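Local structure of protein SSD1 (Saccharomyces cerevisiae S288C, 7AM1) at residues A[67-72]-A[208-214]; A[61-65]-A[287-292]. The protein binds mRNA untranslated regions and represses translation as a pseudonuclease of the RNase II family, and is implicated in control of the G1 phase of the cell cycle. All coordinates share one frame; numbering follows the deposited sequence.

Interaction 1 (A[67-72]-A[208-214]); sequences DLVAVE and HVVAVLD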
ATOM      1  N   ASP A  67       4.972  -9.739  14.718  1.00 49.30           N
ATOM      2  CA  ASP A  67       5.174 -10.988  15.433  1.00 49.32           C
ATOM      3  C   ASP A  67       3.914 -11.842  15.397  1.00 48.83           C
ATOM      4  O   ASP A  67       2.794 -11.333  15.493  1.00 49.27           O
ATOM      5  CB  ASP A  67       5.551 -10.723  16.896  1.00 48.99           C
ATOM      6  CG  ASP A  67       7.001 -10.312  17.077  1.00 49.45           C
ATOM      7  OD1 ASP A  67       7.755 -10.275  16.083  1.00 49.09           O
ATOM      8  OD2 ASP A  67       7.389 -10.033  18.234  1.00 49.89           O
ATOM      9  N   LEU A  68       4.108 -13.149  15.260  1.00 47.53           N
ATOM     10  CA  LEU A  68       3.090 -14.120  15.637  1.00 49.85           C
ATOM     11  C   LEU A  68       3.187 -14.345  17.141  1.00 50.03           C
ATOM     12  O   LEU A  68       4.246 -14.744  17.640  1.00 49.97           O
ATOM     13  CB  LEU A  68       3.286 -15.428  14.879  1.00 52.77           C
ATOM     14  CG  LEU A  68       2.269 -16.532  15.179  1.00 56.63           C
ATOM     15  CD1 LEU A  68       0.892 -16.147  14.666  1.00 58.22           C
ATOM     16  CD2 LEU A  68       2.725 -17.851  14.577  1.00 57.36           C
ATOM     17  N   VAL A  69       2.105 -14.067  17.865  1.00 51.87           N
ATOM     18  CA  VAL A  69       2.109 -14.132  19.320  1.00 54.95           C
ATOM     19  C   VAL A  69       1.010 -15.067  19.801  1.00 56.68           C
ATOM     20  O   VAL A  69      -0.005 -15.272  19.126  1.00 58.32           O
ATOM     21  CB  VAL A  69       1.935 -12.733  19.955  1.00 55.97           C
ATOM     22  CG1 VAL A  69       3.146 -11.865  19.666  1.00 55.79           C
ATOM     23  CG2 VAL A  69       0.662 -12.063  19.438  1.00 56.14           C
ATOM     24  N   ALA A  70       1.237 -15.651  20.972  1.00 55.60           N
ATOM     25  CA  ALA A  70       0.208 -16.346  21.732  1.00 57.19           C
ATOM     26  C   ALA A  70      -0.348 -15.388  22.777  1.00 59.43           C
ATOM     27  O   ALA A  70       0.416 -14.805  23.554  1.00 59.49           O
ATOM     28  CB  ALA A  70       0.779 -17.596  22.401  1.00 57.87           C
ATOM     29  N   VAL A  71      -1.666 -15.199  22.777  1.00 63.01           N
ATOM     30  CA  VAL A  71      -2.312 -14.267  23.695  1.00 65.79           C
ATOM     31  C   VAL A  71      -3.291 -15.039  24.570  1.00 67.72           C
ATOM     32  O   VAL A  71      -3.966 -15.964  24.103  1.00 70.01           O
ATOM     33  CB  VAL A  71      -3.016 -13.100  22.965  1.00 67.22           C
ATOM     34  CG1 VAL A  71      -2.403 -12.878  21.589  1.00 65.31           C
ATOM     35  CG2 VAL A  71      -4.517 -13.320  22.877  1.00 70.52           C
ATOM     36  N   GLU A  72      -3.341 -14.669  25.846  1.00 66.33           N
ATOM     37  CA  GLU A  72      -4.341 -15.162  26.783  1.00 67.99           C
ATOM     38  C   GLU A  72      -5.416 -14.099  26.962  1.00 69.98           C
ATOM     39  O   GLU A  72      -5.105 -12.934  27.236  1.00 68.92           O
ATOM     40  CB  GLU A  72      -3.700 -15.508  28.127  1.00 67.44           C
ATOM     41  CG  GLU A  72      -4.686 -15.955  29.183  1.00 70.06           C
ATOM     42  CD  GLU A  72      -4.017 -16.248  30.507  1.00 72.45           C
ATOM     43  OE1 GLU A  72      -3.451 -15.313  31.110  1.00 72.35           O
ATOM     44  OE2 GLU A  72      -4.053 -17.419  30.938  1.00 75.03           O
ATOM     45  N   HIS A 208      -3.463 -10.457  26.685  1.00 61.54           N
ATOM     46  CA  HIS A 208      -2.067 -10.094  26.868  1.00 59.31           C
ATOM     47  C   HIS A 208      -1.194 -11.168  26.238  1.00 56.46           C
ATOM     48  O   HIS A 208      -1.589 -12.331  26.131  1.00 57.57           O
ATOM     49  CB  HIS A 208      -1.704  -9.897  28.353  1.00 61.28           C
ATOM     50  CG  HIS A 208      -1.754 -11.150  29.171  1.00 66.08           C
ATOM     51  ND1 HIS A 208      -0.717 -11.543  29.992  1.00 67.54           N
ATOM     52  CD2 HIS A 208      -2.718 -12.089  29.310  1.00 68.77           C
ATOM     53  CE1 HIS A 208      -1.038 -12.675  30.592  1.00 69.63           C
ATOM     54  NE2 HIS A 208      -2.247 -13.029  30.195  1.00 70.22           N
ATOM     55  N   VAL A 209      -0.005 -10.758  25.817  1.00 53.88           N
ATOM     56  CA  VAL A 209       0.908 -11.630  25.085  1.00 52.92           C
ATOM     57  C   VAL A 209       1.672 -12.488  26.086  1.00 53.68           C
ATOM     58  O   VAL A 209       2.306 -11.967  27.010  1.00 53.31           O
ATOM     59  CB  VAL A 209       1.864 -10.802  24.212  1.00 51.32           C
ATOM     60  CG1 VAL A 209       2.948 -11.681  23.610  1.00 51.19           C
ATOM     61  CG2 VAL A 209       1.082 -10.071  23.115  1.00 50.65           C
ATOM     62  N   VAL A 210       1.600 -13.809  25.919  1.00 53.84           N
ATOM     63  CA  VAL A 210       2.299 -14.731  26.811  1.00 55.08           C
ATOM     64  C   VAL A 210       3.491 -15.399  26.147  1.00 54.42           C
ATOM     65  O   VAL A 210       4.265 -16.078  26.841  1.00 54.88           O
ATOM     66  CB  VAL A 210       1.345 -15.804  27.381  1.00 58.41           C
ATOM     67  CG1 VAL A 210       0.219 -15.143  28.163  1.00 59.39           C
ATOM     68  CG2 VAL A 210       0.787 -16.695  26.267  1.00 59.72           C
ATOM     69  N   ALA A 211       3.667 -15.237  24.840  1.00 54.71           N
ATOM     70  CA  ALA A 211       4.816 -15.808  24.154  1.00 56.22           C
ATOM     71  C   ALA A 211       4.870 -15.243  22.745  1.00 55.74           C
ATOM     72  O   ALA A 211       3.841 -14.877  22.170  1.00 55.20           O
ATOM     73  CB  ALA A 211       4.743 -17.341  24.115  1.00 58.84           C
ATOM     74  N   VAL A 212       6.080 -15.167  22.201  1.00 56.85           N
ATOM     75  CA  VAL A 212       6.284 -14.862  20.791  1.00 56.71           C
ATOM     76  C   VAL A 212       6.488 -16.185  20.070  1.00 58.98           C
ATOM     77  O   VAL A 212       7.438 -16.922  20.362  1.00 60.19           O
ATOM     78  CB  VAL A 212       7.480 -13.924  20.572  1.00 56.19           C
ATOM     79  CG1 VAL A 212       7.715 -13.720  19.072  1.00 56.03           C
ATOM     80  CG2 VAL A 212       7.253 -12.588  21.274  1.00 54.45           C
ATOM     81  N   LEU A 213       5.594 -16.497  19.135  1.00 58.45           N
ATOM     82  CA  LEU A 213       5.665 -17.774  18.440  1.00 62.53           C
ATOM     83  C   LEU A 213       6.578 -17.712  17.222  1.00 64.02           C
ATOM     84  O   LEU A 213       7.296 -18.679  16.943  1.00 65.53           O
ATOM     85  CB  LEU A 213       4.261 -18.227  18.030  1.00 63.90           C
ATOM     86  CG  LEU A 213       3.251 -18.332  19.178  1.00 66.01           C
ATOM     87  CD1 LEU A 213       1.866 -18.701  18.661  1.00 66.97           C
ATOM     88  CD2 LEU A 213       3.710 -19.334  20.237  1.00 67.89           C
ATOM     89  N   ASP A 214       6.579 -16.595  16.496  1.00 64.11           N
ATOM     90  CA  ASP A 214       7.435 -16.487  15.325  1.00 64.96           C
ATOM     91  C   ASP A 214       7.710 -15.020  15.026  1.00 60.43           C
ATOM     92  O   ASP A 214       6.879 -14.146  15.287  1.00 59.24           O
ATOM     93  CB  ASP A 214       6.794 -17.177  14.114  1.00 69.83           C
ATOM     94  CG  ASP A 214       7.819 -17.638  13.094  1.00 74.23           C
ATOM     95  OD1 ASP A 214       9.034 -17.498  13.346  1.00 75.80           O
ATOM     96  OD2 ASP A 214       7.404 -18.165  12.041  1.00 76.29           O
TER
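L68 to E72 pair antiparallel with H208 to D214 in the small N-terminal sheet, which is consistent with the first cold-shock (OB-fold) domain of an RNase II-family protein, and two classic beta bulges interrupt the pairing. In one, L213 and D214 both face L68; in the other, V210 and A211 both face A70. The first bulge shows in the backbone bonds, since L68 O accepts from two successive amides, L213 N at 2.7 Å and D214 N at 3.2 Å, both arriving from the same face of the carbonyl plane. At the second, A70 donates to A211 O and accepts from V210 N, and E72 and H208 exchange both backbone bonds.

Apolar side chains meet on both faces. L213 CD2 and V210 CG2 each lie 4.0 Å from A70 CB, and L68 CD2 rests against L213 CB. On the other face V69 and V209 cross at about a right angle, V69 CB to V209 CG1 at 3.9 Å. D67, just before the strand, turns its carboxylate past V212 CG1 into a salt bridge with R215.

The polar side-chain pair closes the far end. With H208 CG lodged between its backbone N and carbonyl carbon (chi1 67°), the imidazole lies alongside the extended E72 chain, V210 CG1 covering one ring face near the rim. H208 NE2 donates in its ring plane to the anti side of E72 OE1, 2.7 Å away and almost straight at 174°.

Interaction 2 (A[61-65]-A[287-292]); sequences NRALE and IKRWPI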
ATOM      1  N   ASN A  61       4.002  -7.189  26.228  1.00 47.32           N
ATOM      2  CA  ASN A  61       5.088  -8.052  26.678  1.00 48.24           C
ATOM      3  C   ASN A  61       6.211  -8.159  25.649  1.00 46.78           C
ATOM      4  O   ASN A  61       6.669  -9.247  25.297  1.00 47.16           O
ATOM      5  CB  ASN A  61       4.561  -9.440  27.044  1.00 50.65           C
ATOM      6  CG  ASN A  61       5.502 -10.184  27.961  1.00 51.93           C
ATOM      7  OD1 ASN A  61       6.498  -9.627  28.427  1.00 52.89           O
ATOM      8  ND2 ASN A  61       5.185 -11.438  28.245  1.00 51.88           N
ATOM      9  N   ARG A  62       6.680  -7.004  25.186  1.00 47.54           N
ATOM     10  CA  ARG A  62       7.902  -6.890  24.395  1.00 46.81           C
ATOM     11  C   ARG A  62       7.763  -7.457  22.990  1.00 47.41           C
ATOM     12  O   ARG A  62       8.762  -7.544  22.265  1.00 47.09           O
ATOM     13  CB  ARG A  62       9.074  -7.568  25.120  1.00 46.59           C
ATOM     14  CG  ARG A  62       9.273  -7.040  26.544  1.00 47.40           C
ATOM     15  CD  ARG A  62      10.096  -7.978  27.420  1.00 50.31           C
ATOM     16  NE  ARG A  62       9.363  -9.203  27.736  1.00 51.46           N
ATOM     17  CZ  ARG A  62       9.868 -10.433  27.653  1.00 53.41           C
ATOM     18  NH1 ARG A  62      11.130 -10.624  27.287  1.00 52.81           N
ATOM     19  NH2 ARG A  62       9.109 -11.476  27.960  1.00 55.53           N
ATOM     20  N   ALA A  63       6.557  -7.827  22.569  1.00 48.00           N
ATOM     21  CA  ALA A  63       6.357  -8.277  21.199  1.00 48.53           C
ATOM     22  C   ALA A  63       6.534  -7.109  20.236  1.00 48.96           C
ATOM     23  O   ALA A  63       6.338  -5.944  20.594  1.00 48.68           O
ATOM     24  CB  ALA A  63       4.970  -8.896  21.029  1.00 47.77           C
ATOM     25  N   LEU A  64       6.929  -7.425  19.007  1.00 49.66           N
ATOM     26  CA  LEU A  64       7.145  -6.414  17.984  1.00 47.59           C
ATOM     27  C   LEU A  64       6.090  -6.524  16.889  1.00 46.89           C
ATOM     28  O   LEU A  64       5.449  -7.564  16.707  1.00 47.18           O
ATOM     29  CB  LEU A  64       8.541  -6.543  17.363  1.00 48.06           C
ATOM     30  CG  LEU A  64       9.747  -6.384  18.290  1.00 51.80           C
ATOM     31  CD1 LEU A  64      11.031  -6.708  17.534  1.00 53.35           C
ATOM     32  CD2 LEU A  64       9.814  -4.991  18.892  1.00 52.07           C
ATOM     33  N   GLU A  65       5.921  -5.420  16.164  1.00 46.18           N
ATOM     34  CA  GLU A  65       5.063  -5.391  14.987  1.00 47.28           C
ATOM     35  C   GLU A  65       5.347  -6.587  14.087  1.00 46.47           C
ATOM     36  O   GLU A  65       6.503  -6.899  13.793  1.00 46.29           O
ATOM     37  CB  GLU A  65       5.288  -4.083  14.222  1.00 49.13           C
ATOM     38  CG  GLU A  65       4.577  -4.005  12.874  1.00 51.33           C
ATOM     39  CD  GLU A  65       3.097  -3.714  13.010  1.00 54.27           C
ATOM     40  OE1 GLU A  65       2.363  -3.883  12.011  1.00 55.19           O
ATOM     41  OE2 GLU A  65       2.664  -3.336  14.120  1.00 55.36           O
ATOM     42  N   ILE A 287      17.144  -5.002  16.269  1.00 46.37           N
ATOM     43  CA  ILE A 287      16.824  -5.302  17.660  1.00 47.67           C
ATOM     44  C   ILE A 287      17.420  -6.659  18.008  1.00 48.41           C
ATOM     45  O   ILE A 287      17.144  -7.663  17.340  1.00 49.39           O
ATOM     46  CB  ILE A 287      15.302  -5.281  17.890  1.00 48.21           C
ATOM     47  CG1 ILE A 287      14.776  -3.845  17.786  1.00 47.09           C
ATOM     48  CG2 ILE A 287      14.959  -5.891  19.239  1.00 49.55           C
ATOM     49  CD1 ILE A 287      13.271  -3.733  17.829  1.00 46.51           C
ATOM     50  N   LYS A 288      18.223  -6.693  19.071  1.00 49.00           N
ATOM     51  CA  LYS A 288      18.952  -7.888  19.479  1.00 53.54           C
ATOM     52  C   LYS A 288      18.305  -8.609  20.654  1.00 55.30           C
ATOM     53  O   LYS A 288      18.295  -9.841  20.685  1.00 57.52           O
ATOM     54  CB  LYS A 288      20.398  -7.531  19.825  1.00 60.18           C
ATOM     55  CG  LYS A 288      21.408  -8.466  19.183  1.00 68.47           C
ATOM     56  CD  LYS A 288      22.800  -8.309  19.780  1.00 75.94           C
ATOM     57  CE  LYS A 288      23.772  -9.311  19.167  1.00 81.31           C
ATOM     58  NZ  LYS A 288      25.143  -9.183  19.728  1.00 85.01           N
ATOM     59  N   ARG A 289      17.808  -7.886  21.652  1.00 58.35           N
ATOM     60  CA  ARG A 289      17.248  -8.540  22.826  1.00 61.23           C
ATOM     61  C   ARG A 289      16.300  -7.575  23.518  1.00 56.00           C
ATOM     62  O   ARG A 289      16.420  -6.354  23.389  1.00 54.33           O
ATOM     63  CB  ARG A 289      18.335  -8.992  23.811  1.00 69.34           C
ATOM     64  CG  ARG A 289      19.136  -7.844  24.405  1.00 77.10           C
ATOM     65  CD  ARG A 289      20.369  -8.319  25.170  1.00 86.18           C
ATOM     66  NE  ARG A 289      20.966  -7.211  25.911  1.00 92.40           N
ATOM     67  CZ  ARG A 289      20.584  -6.818  27.124  1.00 96.45           C
ATOM     68  NH1 ARG A 289      19.610  -7.450  27.767  1.00 96.80           N
ATOM     69  NH2 ARG A 289      21.183  -5.785  27.699  1.00 98.86           N
ATOM     70  N   TRP A 290      15.358  -8.143  24.267  1.00 53.59           N
ATOM     71  CA  TRP A 290      14.438  -7.350  25.081  1.00 50.84           C
ATOM     72  C   TRP A 290      13.997  -8.211  26.252  1.00 51.74           C
ATOM     73  O   TRP A 290      12.990  -8.928  26.178  1.00 52.17           O
ATOM     74  CB  TRP A 290      13.236  -6.867  24.273  1.00 48.66           C
ATOM     75  CG  TRP A 290      12.461  -5.786  24.959  1.00 49.28           C
ATOM     76  CD1 TRP A 290      12.629  -5.334  26.239  1.00 51.38           C
ATOM     77  CD2 TRP A 290      11.391  -5.022  24.401  1.00 49.05           C
ATOM     78  NE1 TRP A 290      11.727  -4.335  26.507  1.00 51.45           N
ATOM     79  CE2 TRP A 290      10.954  -4.126  25.395  1.00 49.47           C
ATOM     80  CE3 TRP A 290      10.755  -5.012  23.155  1.00 48.36           C
ATOM     81  CZ2 TRP A 290       9.913  -3.230  25.184  1.00 49.82           C
ATOM     82  CZ3 TRP A 290       9.726  -4.117  22.946  1.00 48.79           C
ATOM     83  CH2 TRP A 290       9.313  -3.241  23.955  1.00 49.25           C
ATOM     84  N   PRO A 291      14.744  -8.188  27.350  1.00 52.88           N
ATOM     85  CA  PRO A 291      14.378  -8.990  28.521  1.00 54.19           C
ATOM     86  C   PRO A 291      13.308  -8.290  29.349  1.00 52.89           C
ATOM     87  O   PRO A 291      13.039  -7.101  29.192  1.00 51.26           O
ATOM     88  CB  PRO A 291      15.693  -9.105  29.294  1.00 56.11           C
ATOM     89  CG  PRO A 291      16.413  -7.821  28.968  1.00 55.32           C
ATOM     90  CD  PRO A 291      15.996  -7.435  27.563  1.00 53.37           C
ATOM     91  N   ILE A 292      12.695  -9.060  30.253  1.00 54.48           N
ATOM     92  CA  ILE A 292      11.651  -8.511  31.108  1.00 54.94           C
ATOM     93  C   ILE A 292      12.188  -7.406  32.006  1.00 54.26           C
ATOM     94  O   ILE A 292      11.409  -6.609  32.538  1.00 54.16           O
ATOM     95  CB  ILE A 292      10.998  -9.625  31.953  1.00 57.48           C
ATOM     96  CG1 ILE A 292      12.018 -10.236  32.920  1.00 58.98           C
ATOM     97  CG2 ILE A 292      10.391 -10.687  31.050  1.00 58.44           C
ATOM     98  CD1 ILE A 292      11.455 -11.344  33.780  1.00 59.94           C
TER
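R62 lays its aliphatic chain over one face of the W290 indole and then turns its charged end toward the backbone that follows. R62 CG sits 3.5 Å from the centroid of the five-membered ring of W290, only 6° off the ring normal, a CH-pi contact; R62 CB lies over the same face, above W290 CD2 at the ring fusion. The chain bends at chi3 (-70°), and the guanidinium plane stands 85° from the indole. R62 NH1 then reaches W290 O at 2.8 Å, in the carbonyl plane, while I292 CG2 lies over one guanidinium face, 3.4 Å from R62 CZ.

From its other edge the guanidinium grips N61 side-on: R62 NE and NH2 both donate to N61 OD1, coming from above the amide plane. The contact joins the turn after helix 56-60, in the N-terminal sheet region, to the end of strand 281-289 in the second cold-shock domain (CSD2), an OB fold. An alanine here is likely to leave that indole face without its aliphatic cover, and W290 O and N61 OD1 without these donors, weakening the tie between the two domains.

Beside this CH-pi contact L64 and I287 meet tip to tip, L64 CD1 to I287 CD1 at 3.7 Å. L64 CD2 also touches the indole edge, 4.1 Å from W290 CZ3. The ring nitrogen of W290 is engaged within its own domain, where NE1 donates to S294 O.

The two contacts illustrate how pairing inside a domain and docking between domains can share one short piece of chain. Interaction 1 joins two strands of the N-terminal sheet; interaction 2, its centre 12 Å away, carries the loop just before strand 68-73 against CSD2. Along the sequence, interaction 1 is nested within the loop that interaction 2 closes. They touch directly: N61 ND2 lies 3.2 Å from V209 O, a probable hydrogen bond, and V69 CG1 packs 3.7 Å from A63 CB. D67 adds a further tie by accepting from L64 N. Pentaethylene glycol, probably from crystallisation, is bound about 3 Å from the side chain of V212, and such a molecule also lies about 6 Å from that of R62.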